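Local coordinates for LEOA (Escherichia coli, PDB 4AUR), which is a bacterial dynamin of enterotoxigenic E. coli that probably binds and hydrolyses GTP, at residues 166-169 with 170-173; 234-237 with 238-242. All coordinates share one frame; numbering follows the deposited sequence.

Contact 1: residues 166-169 with 170-173; sequences LNKL and SSTI
The carbonyl group of K168 is approached on opposite faces by T172 and S171. T172 OG1 donates to K168 O over one face at 2.7 Å, lying 39° out of the carbonyl plane. S171 N donates over the other face at 3.2 Å to K168 O. These bonds shape the tight turn from helix 156-165 into strand 172-177. That turn completes a beta-alpha-beta crossover from strand 140-146, within the P-loop NTPase fold of this dynamin. The next carbonyl, L169 O, takes one bond. T172 N bonds to L169 O at 3.2 Å, again from above the carbonyl plane, and its N-H points almost straight at the oxygen (172°). T172 is therefore fixed by both its backbone and its hydroxyl. Its chi1 of -66° sets OG1 beside the backbone N, facing back to K168. L169 CB points away from the following segment, and its side chain packs on L163 of the preceding helix and on E216 and Q219 of helix 214-219. The K168 side chain bends at chi2 and chi3, curling alongside S171. Its buried ammonium bonds to the backbone oxygens of S136 and A138. Helix 250-273 covers this side, with V268 against K168 and N264 against S171. S171 OG makes a weak bond to K168 O, at 3.5 Å. Where the lysine curls back, its CE lies 3.3 Å from S171 OG, and NZ adds a weak bond to the same hydroxyl.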
loop_
_atom_site.group_PDB
_atom_site.type_symbol
_atom_site.label_atom_id
_atom_site.label_comp_id
_atom_site.label_asym_id
_atom_site.label_seq_id
_atom_site.Cartn_x
_atom_site.Cartn_y
_atom_site.Cartn_z
ATOM N N LEU A 166 37.518 -16.544 1.097
ATOM C CA LEU A 166 36.558 -16.970 0.094
ATOM C C LEU A 166 35.155 -17.036 0.622
ATOM O O LEU A 166 34.218 -17.126 -0.152
ATOM C CB LEU A 166 36.904 -18.346 -0.459
ATOM C CG LEU A 166 38.242 -18.520 -1.166
ATOM C CD1 LEU A 166 38.307 -19.930 -1.712
ATOM C CD2 LEU A 166 38.443 -17.492 -2.274
ATOM N N ASN A 167 34.991 -17.048 1.934
ATOM C CA ASN A 167 33.684 -16.786 2.510
ATOM C C ASN A 167 32.711 -17.941 2.274
ATOM O O ASN A 167 31.525 -17.723 2.116
ATOM C CB ASN A 167 33.161 -15.457 1.912
ATOM C CG ASN A 167 31.897 -14.956 2.573
ATOM O OD1 ASN A 167 31.011 -14.431 1.891
ATOM N ND2 ASN A 167 31.786 -15.135 3.887
ATOM N N LYS A 168 33.221 -19.176 2.289
ATOM C CA LYS A 168 32.426 -20.358 1.932
ATOM C C LYS A 168 32.113 -21.244 3.113
ATOM O O LYS A 168 32.010 -22.465 2.978
ATOM C CB LYS A 168 33.159 -21.188 0.898
ATOM C CG LYS A 168 33.527 -20.436 -0.361
ATOM C CD LYS A 168 32.325 -20.268 -1.267
ATOM C CE LYS A 168 32.019 -21.592 -1.937
ATOM N NZ LYS A 168 30.698 -21.576 -2.598
ATOM N N LEU A 169 31.923 -20.643 4.273
ATOM C CA LEU A 169 31.585 -21.403 5.465
ATOM C C LEU A 169 30.197 -22.053 5.323
ATOM O O LEU A 169 30.021 -23.217 5.670
ATOM C CB LEU A 169 31.671 -20.478 6.692
ATOM C CG LEU A 169 31.343 -20.928 8.122
ATOM C CD1 LEU A 169 31.801 -19.866 9.095
ATOM C CD2 LEU A 169 29.865 -21.139 8.320
ATOM N N SER A 170 29.214 -21.323 4.800
ATOM C CA SER A 170 27.866 -21.885 4.647
ATOM C C SER A 170 27.854 -23.117 3.746
ATOM O O SER A 170 26.891 -23.864 3.784
ATOM C CB SER A 170 26.863 -20.843 4.095
ATOM O OG SER A 170 26.939 -20.704 2.678
ATOM N N SER A 171 28.897 -23.310 2.930
ATOM C CA SER A 171 28.939 -24.407 1.971
ATOM C C SER A 171 30.087 -25.400 2.184
ATOM O O SER A 171 30.389 -26.208 1.313
ATOM C CB SER A 171 28.948 -23.850 0.538
ATOM O OG SER A 171 30.143 -23.223 0.170
ATOM N N THR A 172 30.701 -25.351 3.362
ATOM C CA THR A 172 31.791 -26.249 3.714
ATOM C C THR A 172 31.418 -27.199 4.843
ATOM O O THR A 172 30.954 -26.759 5.894
ATOM C CB THR A 172 32.975 -25.441 4.178
ATOM O OG1 THR A 172 33.462 -24.684 3.079
ATOM C CG2 THR A 172 34.071 -26.338 4.694
ATOM N N ILE A 173 31.627 -28.495 4.615
ATOM C CA ILE A 173 31.510 -29.506 5.662
ATOM C C ILE A 173 32.889 -29.992 6.066
ATOM O O ILE A 173 33.626 -30.572 5.239
ATOM C CB ILE A 173 30.754 -30.765 5.204
ATOM C CG1 ILE A 173 29.315 -30.442 4.839
ATOM C CG2 ILE A 173 30.715 -31.778 6.324
ATOM C CD1 ILE A 173 28.750 -31.388 3.808
#

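Contact 2: residues 234-237 with 238-242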
loop_
_atom_site.group_PDB
_atom_site.type_symbol
_atom_site.label_atom_id
_atom_site.label_comp_id
_atom_site.label_asym_id
_atom_site.label_seq_id
_atom_site.Cartn_x
_atom_site.Cartn_y
_atom_site.Cartn_z
ATOM N N LEU A 234 36.846 -50.361 0.833
ATOM C CA LEU A 234 35.545 -49.978 0.266
ATOM C C LEU A 234 35.002 -51.111 -0.591
ATOM O O LEU A 234 33.866 -51.550 -0.397
ATOM C CB LEU A 234 35.637 -48.696 -0.582
ATOM C CG LEU A 234 36.209 -47.392 -0.000
ATOM C CD1 LEU A 234 35.609 -47.108 1.366
ATOM C CD2 LEU A 234 37.741 -47.410 0.053
ATOM N N THR A 235 35.823 -51.581 -1.534
ATOM C CA THR A 235 35.458 -52.707 -2.395
ATOM C C THR A 235 34.740 -53.794 -1.598
ATOM O O THR A 235 33.761 -54.384 -2.071
ATOM C CB THR A 235 36.699 -53.321 -3.057
ATOM O OG1 THR A 235 37.476 -52.287 -3.678
ATOM C CG2 THR A 235 36.297 -54.364 -4.095
ATOM N N TYR A 236 35.225 -54.038 -0.384
ATOM C CA TYR A 236 34.587 -54.966 0.536
ATOM C C TYR A 236 33.313 -54.399 1.166
ATOM O O TYR A 236 32.271 -55.054 1.143
ATOM C CB TYR A 236 35.582 -55.403 1.620
ATOM C CG TYR A 236 34.964 -55.979 2.890
ATOM C CD1 TYR A 236 34.291 -57.204 2.887
ATOM C CD2 TYR A 236 35.082 -55.304 4.098
ATOM C CE1 TYR A 236 33.741 -57.723 4.053
ATOM C CE2 TYR A 236 34.543 -55.813 5.265
ATOM C CZ TYR A 236 33.876 -57.019 5.240
ATOM O OH TYR A 236 33.353 -57.498 6.416
ATOM N N TRP A 237 33.385 -53.191 1.726
ATOM C CA TRP A 237 32.243 -52.629 2.473
ATOM C C TRP A 237 30.995 -52.337 1.603
ATOM O O TRP A 237 29.855 -52.371 2.099
ATOM C CB TRP A 237 32.657 -51.384 3.252
ATOM C CG TRP A 237 33.403 -51.648 4.557
ATOM C CD1 TRP A 237 34.708 -51.361 4.824
ATOM C CD2 TRP A 237 32.871 -52.218 5.769
ATOM N NE1 TRP A 237 35.024 -51.709 6.115
ATOM C CE2 TRP A 237 33.918 -52.240 6.717
ATOM C CE3 TRP A 237 31.621 -52.724 6.140
ATOM C CZ2 TRP A 237 33.756 -52.749 8.008
ATOM C CZ3 TRP A 237 31.459 -53.229 7.431
ATOM C CH2 TRP A 237 32.523 -53.236 8.347
ATOM N N PHE A 238 31.193 -52.079 0.313
ATOM C CA PHE A 238 30.047 -51.914 -0.583
ATOM C C PHE A 238 29.279 -53.217 -0.766
ATOM O O PHE A 238 28.075 -53.194 -1.039
ATOM C CB PHE A 238 30.459 -51.343 -1.947
ATOM C CG PHE A 238 30.992 -49.931 -1.885
ATOM C CD1 PHE A 238 30.621 -49.061 -0.869
ATOM C CD2 PHE A 238 31.858 -49.468 -2.863
ATOM C CE1 PHE A 238 31.120 -47.774 -0.822
ATOM C CE2 PHE A 238 32.346 -48.177 -2.826
ATOM C CZ PHE A 238 31.982 -47.329 -1.805
ATOM N N THR A 239 29.962 -54.347 -0.593
ATOM C CA THR A 239 29.295 -55.638 -0.661
ATOM C C THR A 239 28.288 -55.770 0.467
ATOM O O THR A 239 27.332 -56.523 0.322
ATOM C CB THR A 239 30.272 -56.835 -0.588
ATOM O OG1 THR A 239 30.764 -56.984 0.750
ATOM C CG2 THR A 239 31.445 -56.665 -1.580
ATOM N N LYS A 240 28.494 -55.040 1.570
ATOM C CA LYS A 240 27.592 -55.100 2.744
ATOM C C LYS A 240 26.884 -53.765 3.043
ATOM O O LYS A 240 26.900 -53.294 4.185
ATOM C CB LYS A 240 28.379 -55.575 3.971
ATOM C CG LYS A 240 29.229 -56.815 3.707
ATOM C CD LYS A 240 29.405 -57.675 4.952
ATOM C CE LYS A 240 30.164 -56.924 6.033
ATOM N NZ LYS A 240 30.403 -57.738 7.257
ATOM N N PRO A 241 26.206 -53.191 2.023
ATOM C CA PRO A 241 25.864 -51.764 1.965
ATOM C C PRO A 241 25.120 -51.219 3.165
ATOM O O PRO A 241 25.287 -50.051 3.489
ATOM C CB PRO A 241 24.976 -51.654 0.710
ATOM C CG PRO A 241 24.412 -53.021 0.523
ATOM C CD PRO A 241 25.522 -53.943 0.951
ATOM N N GLU A 242 24.299 -52.046 3.804
ATOM C CA GLU A 242 23.453 -51.594 4.908
ATOM C C GLU A 242 24.116 -51.833 6.254
ATOM O O GLU A 242 23.706 -51.277 7.269
ATOM C CB GLU A 242 22.087 -52.287 4.845
ATOM C CG GLU A 242 20.954 -51.526 5.528
ATOM C CD GLU A 242 20.590 -50.229 4.831
ATOM O OE1 GLU A 242 20.426 -50.216 3.585
ATOM O OE2 GLU A 242 20.469 -49.210 5.545
HETATM O O HOH W 1 32.368 -56.931 8.898
#
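Y236 and K240 extend their side chains obliquely to one another and meet near their polar ends. K240 CE lies 3.8 Å from Y236 CZ. A water joins the two groups, 2.7 Å from Y236 OH and accepting from K240 NZ. It sits at the edge of the tyrosine ring, in its plane. W237 is the second ring here. Y236 CE2 stands over the centre of the indole, 3.9 Å above its plane, while K240 CE comes to 4.2 Å from W237 CZ3. The lysine methylene thus touches both rings. W237 NE1 turns to the backbone oxygen of P229, which satisfies this buried N-H. F238 points its ring back along the chain. One ring face covers the backbone carbonyl of L234, and F238 CE2 meets L234 CB at 4.0 Å. Its chi1 of -66°, with CG beside the backbone N, brings the ring there. F238 N donates to the same L234 oxygen in a nearly straight helical bond (167°). V77 packs against both L234 and F238. T239 crosses Y236 at about a right angle. T239 N donates to Y236 O at 3.0 Å, in a bent bond (135°). The chain then closes with K240 N bonding to W237 O at 3.0 Å. P241 takes the first position of helix 241-248, where no N-H is needed. The corner is thus a type I beta turn, W237 to K240, that joins short helix 234-237 to helix 241-248, with K240 at the N-cap.

Contact 1 comes first along the chain and contact 2 follows in series. Their centres are 31 Å apart and their nearest atoms about 17 Å, so they do not touch. Contact 1 is buried and leads into strand 172-177, which lies in the sheet between strands 140-146 and 221-224. Helices 188-209 and 214-219 and strand 221-224 separate it from contact 2, a surface corner that begins helix 241-248. Helix 250-273 comes next and packs back on contact 1. Contact 1 thus feeds an inner strand of the GTPase sheet. Contact 2 is a turn between helices past the last strand, and its L234 lies near the probable P-loop without touching it.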